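Local structure of uncharacterized esterase YxiM (Bacillus subtilis, 2O14) at residues A[210-215]-A[252-257]; A[272-277]-A[299-304]. The protein is an uncharacterised member of the GDSL lipolytic enzyme family that probably acts as an ester hydrolase, pairing a galactose-binding-like domain with an SGNH-hydrolase-like one. One frame throughout, in Å; residues are numbered along the deposited sequence.

Contact 1 of 2, residues A[210-215]-A[252-257]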
ATOM      1  N   GLN A 210     -11.411  -2.853  -2.551  1.00 23.19           N
ATOM      2  CA  GLN A 210     -11.534  -1.507  -3.103  1.00 21.07           C
ATOM      3  C   GLN A 210     -11.998  -1.449  -4.557  1.00 20.15           C
ATOM      4  O   GLN A 210     -11.752  -2.363  -5.352  1.00 19.75           O
ATOM      5  CB  GLN A 210     -10.207  -0.753  -2.963  1.00 19.05           C
ATOM      6  CG  GLN A 210     -10.321   0.746  -3.244  1.00 15.25           C
ATOM      7  CD  GLN A 210     -11.315   1.432  -2.325  1.00 17.03           C
ATOM      8  OE1 GLN A 210     -10.940   2.104  -1.354  1.00 16.29           O
ATOM      9  NE2 GLN A 210     -12.596   1.247  -2.612  1.00 14.52           N
ATOM     10  N   ILE A 211     -12.685  -0.358  -4.880  1.00 19.79           N
ATOM     11  CA  ILE A 211     -13.202  -0.094  -6.218  1.00 18.81           C
ATOM     12  C   ILE A 211     -12.601   1.246  -6.647  1.00 19.62           C
ATOM     13  O   ILE A 211     -11.959   1.922  -5.843  1.00 19.07           O
ATOM     14  CB  ILE A 211     -14.748   0.022  -6.204  1.00 15.45           C
ATOM     15  CG1 ILE A 211     -15.175   1.110  -5.216  1.00 15.81           C
ATOM     16  CG2 ILE A 211     -15.381  -1.321  -5.802  1.00  9.19           C
ATOM     17  CD1 ILE A 211     -16.681   1.360  -5.186  1.00 17.47           C
ATOM     18  N   ALA A 212     -12.814   1.636  -7.899  1.00 17.32           N
ATOM     19  CA  ALA A 212     -12.276   2.895  -8.409  1.00 17.99           C
ATOM     20  C   ALA A 212     -12.766   4.130  -7.647  1.00 17.75           C
ATOM     21  O   ALA A 212     -11.971   5.000  -7.285  1.00 16.69           O
ATOM     22  CB  ALA A 212     -12.615   3.045  -9.898  1.00 14.94           C
ATOM     23  N   ARG A 213     -14.074   4.212  -7.418  1.00 20.60           N
ATOM     24  CA  ARG A 213     -14.649   5.362  -6.722  1.00 22.32           C
ATOM     25  C   ARG A 213     -13.994   5.547  -5.354  1.00 21.63           C
ATOM     26  O   ARG A 213     -13.574   6.651  -5.009  1.00 23.45           O
ATOM     27  CB  ARG A 213     -16.161   5.180  -6.548  1.00 19.00           C
ATOM     28  CG  ARG A 213     -16.898   6.431  -6.093  1.00 19.89           C
ATOM     29  CD  ARG A 213     -18.279   6.078  -5.578  1.00 18.67           C
ATOM     30  NE  ARG A 213     -19.141   5.482  -6.597  1.00 20.79           N
ATOM     31  CZ  ARG A 213     -19.872   4.385  -6.404  1.00 21.03           C
ATOM     32  NH1 ARG A 213     -20.645   3.916  -7.375  1.00 18.63           N
ATOM     33  NH2 ARG A 213     -19.810   3.738  -5.247  1.00 18.93           N
ATOM     34  N   GLY A 214     -13.913   4.463  -4.588  1.00 16.38           N
ATOM     35  CA  GLY A 214     -13.309   4.523  -3.267  1.00 17.16           C
ATOM     36  C   GLY A 214     -11.834   4.892  -3.282  1.00 16.07           C
ATOM     37  O   GLY A 214     -11.385   5.712  -2.486  1.00 17.05           O
ATOM     38  N   PHE A 215     -11.071   4.285  -4.181  1.00 18.59           N
ATOM     39  CA  PHE A 215      -9.651   4.575  -4.272  1.00 18.66           C
ATOM     40  C   PHE A 215      -9.471   6.064  -4.544  1.00 18.89           C
ATOM     41  O   PHE A 215      -8.585   6.710  -3.986  1.00 18.37           O
ATOM     42  CB  PHE A 215      -9.016   3.747  -5.398  1.00 19.10           C
ATOM     43  CG  PHE A 215      -7.516   3.714  -5.350  1.00 16.38           C
ATOM     44  CD1 PHE A 215      -6.762   4.759  -5.870  1.00 15.25           C
ATOM     45  CD2 PHE A 215      -6.854   2.653  -4.731  1.00 14.35           C
ATOM     46  CE1 PHE A 215      -5.364   4.752  -5.770  1.00 14.58           C
ATOM     47  CE2 PHE A 215      -5.466   2.636  -4.626  1.00 12.25           C
ATOM     48  CZ  PHE A 215      -4.718   3.687  -5.145  1.00 13.77           C
ATOM     49  N   ALA A 252     -19.787   2.447 -16.940  1.00 30.27           N
ATOM     50  CA  ALA A 252     -19.641   3.830 -17.370  1.00 30.48           C
ATOM     51  C   ALA A 252     -19.021   4.671 -16.252  1.00 29.17           C
ATOM     52  O   ALA A 252     -18.077   5.425 -16.491  1.00 28.96           O
ATOM     53  CB  ALA A 252     -20.997   4.401 -17.767  1.00 33.57           C
ATOM     54  N   GLU A 253     -19.544   4.541 -15.032  1.00 25.80           N
ATOM     55  CA  GLU A 253     -19.004   5.316 -13.915  1.00 23.65           C
ATOM     56  C   GLU A 253     -17.560   4.892 -13.694  1.00 22.93           C
ATOM     57  O   GLU A 253     -16.669   5.723 -13.535  1.00 22.82           O
ATOM     58  CB  GLU A 253     -19.803   5.077 -12.629  1.00 27.16           C
ATOM     59  CG  GLU A 253     -19.623   6.196 -11.598  1.00 27.65           C
ATOM     60  CD  GLU A 253     -20.037   5.801 -10.185  1.00 29.41           C
ATOM     61  OE1 GLU A 253     -21.047   5.078 -10.032  1.00 26.39           O
ATOM     62  OE2 GLU A 253     -19.353   6.231  -9.223  1.00 27.64           O
ATOM     63  N   PHE A 254     -17.341   3.585 -13.681  1.00 19.10           N
ATOM     64  CA  PHE A 254     -16.011   3.030 -13.494  1.00 20.35           C
ATOM     65  C   PHE A 254     -15.026   3.706 -14.442  1.00 21.36           C
ATOM     66  O   PHE A 254     -13.986   4.217 -14.022  1.00 19.65           O
ATOM     67  CB  PHE A 254     -16.044   1.528 -13.770  1.00 18.97           C
ATOM     68  CG  PHE A 254     -14.690   0.911 -13.919  1.00 20.32           C
ATOM     69  CD1 PHE A 254     -13.889   0.679 -12.803  1.00 18.67           C
ATOM     70  CD2 PHE A 254     -14.212   0.556 -15.181  1.00 18.30           C
ATOM     71  CE1 PHE A 254     -12.628   0.098 -12.937  1.00 21.05           C
ATOM     72  CE2 PHE A 254     -12.950  -0.027 -15.331  1.00 19.89           C
ATOM     73  CZ  PHE A 254     -12.155  -0.258 -14.205  1.00 21.01           C
ATOM     74  N   LYS A 255     -15.377   3.710 -15.724  1.00 27.67           N
ATOM     75  CA  LYS A 255     -14.543   4.296 -16.767  1.00 30.01           C
ATOM     76  C   LYS A 255     -14.287   5.788 -16.530  1.00 30.07           C
ATOM     77  O   LYS A 255     -13.169   6.265 -16.731  1.00 30.48           O
ATOM     78  CB  LYS A 255     -15.214   4.066 -18.124  1.00 31.82           C
ATOM     79  CG  LYS A 255     -14.357   4.331 -19.346  1.00 34.90           C
ATOM     80  CD  LYS A 255     -15.101   3.889 -20.605  1.00 36.41           C
ATOM     81  CE  LYS A 255     -14.390   4.327 -21.876  1.00 38.51           C
ATOM     82  NZ  LYS A 255     -12.995   3.832 -21.917  1.00 39.73           N
ATOM     83  N   GLU A 256     -15.318   6.514 -16.099  1.00 27.93           N
ATOM     84  CA  GLU A 256     -15.208   7.953 -15.828  1.00 28.65           C
ATOM     85  C   GLU A 256     -14.265   8.263 -14.666  1.00 26.72           C
ATOM     86  O   GLU A 256     -13.426   9.157 -14.758  1.00 25.50           O
ATOM     87  CB  GLU A 256     -16.573   8.540 -15.480  1.00 63.09           C
ATOM     88  CG  GLU A 256     -17.618   8.498 -16.571  1.00 71.80           C
ATOM     89  CD  GLU A 256     -18.983   8.940 -16.055  1.00 77.39           C
ATOM     90  OE1 GLU A 256     -19.058  10.016 -15.416  1.00 80.17           O
ATOM     91  OE2 GLU A 256     -19.979   8.215 -16.282  1.00 79.24           O
ATOM     92  N   VAL A 257     -14.440   7.538 -13.565  1.00 20.51           N
ATOM     93  CA  VAL A 257     -13.620   7.718 -12.374  1.00 19.62           C
ATOM     94  C   VAL A 257     -12.172   7.377 -12.682  1.00 20.30           C
ATOM     95  O   VAL A 257     -11.251   8.102 -12.295  1.00 19.31           O
ATOM     96  CB  VAL A 257     -14.102   6.812 -11.225  1.00 21.57           C
ATOM     97  CG1 VAL A 257     -13.126   6.889 -10.055  1.00 20.72           C
ATOM     98  CG2 VAL A 257     -15.494   7.235 -10.788  1.00 21.08           C
TER

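Contact 2 of 2, residues A[272-277]-A[299-304]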
ATOM      1  N   VAL A 272       1.319   6.489 -16.171  1.00 31.60           N
ATOM      2  CA  VAL A 272       0.335   5.530 -15.697  1.00 30.48           C
ATOM      3  C   VAL A 272       0.395   4.201 -16.435  1.00 31.00           C
ATOM      4  O   VAL A 272       0.464   4.166 -17.667  1.00 30.29           O
ATOM      5  CB  VAL A 272      -1.095   6.071 -15.854  1.00 20.96           C
ATOM      6  CG1 VAL A 272      -2.087   5.052 -15.323  1.00 20.47           C
ATOM      7  CG2 VAL A 272      -1.239   7.389 -15.125  1.00 21.78           C
ATOM      8  N   ILE A 273       0.366   3.114 -15.671  1.00 24.34           N
ATOM      9  CA  ILE A 273       0.371   1.771 -16.235  1.00 23.00           C
ATOM     10  C   ILE A 273      -0.894   1.070 -15.747  1.00 23.79           C
ATOM     11  O   ILE A 273      -1.000   0.730 -14.564  1.00 23.08           O
ATOM     12  CB  ILE A 273       1.584   0.938 -15.757  1.00 21.19           C
ATOM     13  CG1 ILE A 273       2.893   1.617 -16.170  1.00 19.04           C
ATOM     14  CG2 ILE A 273       1.506  -0.469 -16.345  1.00 17.13           C
ATOM     15  CD1 ILE A 273       4.112   1.008 -15.526  1.00 17.97           C
ATOM     16  N   LEU A 274      -1.852   0.866 -16.648  1.00 21.60           N
ATOM     17  CA  LEU A 274      -3.098   0.195 -16.288  1.00 22.73           C
ATOM     18  C   LEU A 274      -2.950  -1.311 -16.478  1.00 23.43           C
ATOM     19  O   LEU A 274      -2.263  -1.762 -17.395  1.00 23.31           O
ATOM     20  CB  LEU A 274      -4.252   0.697 -17.155  1.00 20.28           C
ATOM     21  CG  LEU A 274      -4.626   2.177 -17.067  1.00 21.24           C
ATOM     22  CD1 LEU A 274      -5.748   2.454 -18.046  1.00 18.78           C
ATOM     23  CD2 LEU A 274      -5.052   2.538 -15.643  1.00 20.39           C
ATOM     24  N   SER A 275      -3.597  -2.084 -15.611  1.00 22.55           N
ATOM     25  CA  SER A 275      -3.538  -3.536 -15.699  1.00 21.16           C
ATOM     26  C   SER A 275      -4.924  -4.162 -15.665  1.00 21.36           C
ATOM     27  O   SER A 275      -5.765  -3.784 -14.851  1.00 21.08           O
ATOM     28  CB  SER A 275      -2.705  -4.097 -14.545  1.00 23.89           C
ATOM     29  OG  SER A 275      -2.719  -5.518 -14.542  1.00 23.35           O
ATOM     30  N   THR A 276      -5.169  -5.112 -16.561  1.00 23.35           N
ATOM     31  CA  THR A 276      -6.452  -5.804 -16.587  1.00 24.15           C
ATOM     32  C   THR A 276      -6.331  -6.905 -15.539  1.00 24.49           C
ATOM     33  O   THR A 276      -5.441  -7.750 -15.616  1.00 26.03           O
ATOM     34  CB  THR A 276      -6.734  -6.426 -17.974  1.00 26.09           C
ATOM     35  OG1 THR A 276      -5.644  -7.278 -18.350  1.00 25.60           O
ATOM     36  CG2 THR A 276      -6.904  -5.325 -19.022  1.00 26.87           C
ATOM     37  N   PRO A 277      -7.209  -6.896 -14.525  1.00 26.43           N
ATOM     38  CA  PRO A 277      -7.109  -7.938 -13.499  1.00 26.06           C
ATOM     39  C   PRO A 277      -7.322  -9.363 -14.007  1.00 26.35           C
ATOM     40  O   PRO A 277      -8.191  -9.616 -14.847  1.00 27.60           O
ATOM     41  CB  PRO A 277      -8.146  -7.508 -12.456  1.00 26.48           C
ATOM     42  CG  PRO A 277      -9.135  -6.705 -13.244  1.00 29.28           C
ATOM     43  CD  PRO A 277      -8.273  -5.927 -14.205  1.00 27.47           C
ATOM     44  N   ALA A 299     -13.000  -4.514 -20.771  1.00 32.22           N
ATOM     45  CA  ALA A 299     -13.257  -3.729 -21.974  1.00 32.36           C
ATOM     46  C   ALA A 299     -12.959  -2.238 -21.779  1.00 32.24           C
ATOM     47  O   ALA A 299     -12.336  -1.604 -22.635  1.00 32.50           O
ATOM     48  CB  ALA A 299     -14.708  -3.926 -22.416  1.00 31.42           C
ATOM     49  N   SER A 300     -13.401  -1.686 -20.652  1.00 23.73           N
ATOM     50  CA  SER A 300     -13.189  -0.273 -20.351  1.00 23.48           C
ATOM     51  C   SER A 300     -11.735   0.055 -20.074  1.00 21.99           C
ATOM     52  O   SER A 300     -11.263   1.145 -20.406  1.00 21.52           O
ATOM     53  CB  SER A 300     -14.036   0.149 -19.147  1.00 35.96           C
ATOM     54  OG  SER A 300     -15.415   0.099 -19.467  1.00 40.65           O
ATOM     55  N   ILE A 301     -11.026  -0.881 -19.454  1.00 23.45           N
ATOM     56  CA  ILE A 301      -9.617  -0.679 -19.145  1.00 23.97           C
ATOM     57  C   ILE A 301      -8.807  -0.582 -20.443  1.00 25.57           C
ATOM     58  O   ILE A 301      -7.911   0.255 -20.562  1.00 26.43           O
ATOM     59  CB  ILE A 301      -9.072  -1.834 -18.269  1.00 22.36           C
ATOM     60  CG1 ILE A 301      -9.861  -1.900 -16.958  1.00 22.25           C
ATOM     61  CG2 ILE A 301      -7.598  -1.614 -17.963  1.00 19.96           C
ATOM     62  CD1 ILE A 301      -9.494  -3.070 -16.075  1.00 23.09           C
ATOM     63  N   LEU A 302      -9.125  -1.432 -21.417  1.00 30.24           N
ATOM     64  CA  LEU A 302      -8.415  -1.409 -22.698  1.00 30.21           C
ATOM     65  C   LEU A 302      -8.672  -0.072 -23.392  1.00 29.71           C
ATOM     66  O   LEU A 302      -7.748   0.579 -23.878  1.00 28.12           O
ATOM     67  CB  LEU A 302      -8.890  -2.553 -23.598  1.00 26.86           C
ATOM     68  CG  LEU A 302      -8.747  -3.975 -23.044  1.00 28.36           C
ATOM     69  CD1 LEU A 302      -9.416  -4.957 -23.990  1.00 28.50           C
ATOM     70  CD2 LEU A 302      -7.277  -4.318 -22.859  1.00 28.83           C
ATOM     71  N   ALA A 303      -9.937   0.332 -23.424  1.00 29.21           N
ATOM     72  CA  ALA A 303     -10.325   1.586 -24.056  1.00 30.22           C
ATOM     73  C   ALA A 303      -9.623   2.786 -23.418  1.00 30.68           C
ATOM     74  O   ALA A 303      -9.108   3.660 -24.120  1.00 30.86           O
ATOM     75  CB  ALA A 303     -11.836   1.759 -23.971  1.00 37.10           C
ATOM     76  N   LEU A 304      -9.606   2.825 -22.088  1.00 25.90           N
ATOM     77  CA  LEU A 304      -8.965   3.913 -21.357  1.00 24.78           C
ATOM     78  C   LEU A 304      -7.480   4.036 -21.674  1.00 24.48           C
ATOM     79  O   LEU A 304      -6.945   5.140 -21.746  1.00 23.39           O
ATOM     80  CB  LEU A 304      -9.144   3.715 -19.849  1.00 27.38           C
ATOM     81  CG  LEU A 304     -10.479   4.148 -19.238  1.00 28.01           C
ATOM     82  CD1 LEU A 304     -10.626   3.565 -17.835  1.00 24.69           C
ATOM     83  CD2 LEU A 304     -10.544   5.667 -19.206  1.00 26.18           C
TER

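Contact 1 of 2, residues A[210-215]-A[252-257]
Two helices of the GDSL hydrolase region meet where Arg213 and Ala212, in the first turn of helix 212-217, face Glu253, Phe254 and Val257 near the start of helix 251-266. The polar half is a side-on, two-nitrogen salt bridge. NE of Arg213 donates to OE2 of Glu253 at 2.7 Å, using the syn lone pair of that oxygen, while NH1 of Arg213 reaches OE1 of Glu253 at 2.9 Å. Both bonds are nearly straight (163° and 169° at the hydrogen), and with the guanidinium and carboxylate planes only 25° apart the two groups are nearly coplanar and meet edge to edge. A second acceptor, the carbonyl O of His247, also takes NH1 and would further limit rotation of the guanidinium. An alanine in place of Arg213 would probably leave the carboxylate of Glu253 without its charged mate and free to turn.

Beside the ion pair lies a small apolar patch. CB of Ala212 sits 3.9 Å from CG1 of Val257 and 4.0 Å from CD1 of Phe254. Val257 CG1 also lies 3.5 Å from the carbonyl O of Ala212, a packing contact. The backbone of the first helix is anchored separately: its N-terminal amides on Ala212 and Arg213 donate to Asp242 OD2 and Glu249 OE1, carboxylates from the connection between strand 233-237 and helix 251-266. A short helix tied in this way to a neighbouring helix and loop belongs to the helical layer of an alpha/beta/alpha SGNH-hydrolase fold.

Contact 2 of 2, residues A[272-277]-A[299-304]
Ile301 is the central side chain of this contact, projecting from helix 298-307 onto strand 271-275 and the turn after it, within a beta-alpha-beta unit of the parallel sheet. Its two branches go to different partners. CG2 of Ile301 lies 4.1 Å from CB of Leu274 and 3.9 Å from CG2 of Thr276. The other branch meets Pro277 tip to tip, with 3.6 Å between Ile301 CD1 and Pro277 CD. With CG1 anti to the carbonyl carbon (chi1 -60°) and chi2 extended, the longer branch is carried past the strand end to the proline.

On one flank, CD1 of Leu274 packs 4.0 Å from CB of Leu304, the two side chains crossing at about a right angle. On the other, Thr276 CG2 is 4.0 Å from CD2 of Leu302. The short segments run nearly antiparallel, 156° between their directions, with axes 8.8 Å apart at closest approach, a spacing filled by apolar side chains.

Farther out, polar bonds fix the strand end. Ser275, whose CB points away from the helix, has its OG hydrogen-bonded to Gln237 OE1 on the adjacent strand. Pro277 lies about 10 Å, side chain to side chain, from Ser171, the probable nucleophile. Thr276 turns its methyl to the helix while its OG1 hydrogen-bonds to both Asp314 OD1 and the backbone N of Asn316.

In the fold
The centres of contacts 1 and 2 are 12 Å apart, and both lie in the hydrolase region on the same side of the chain's centre. They come in series: contact 1 closes at helix 251-266, which is followed directly by strand 271-275, where contact 2 opens. Contact 1 joins two helices; contact 2 fastens helix 298-307 to the parallel sheet. Helix 251-266 links them physically, for Phe254 CZ lies 3.9 Å from Ile301 CG1, and Lys255 also packs against helix 298-307 and forms a salt bridge with Glu307. Short helix, long helix, next helix and strand thus form one continuous chain of packing, contact 2 lying nearer the probable catalytic residues.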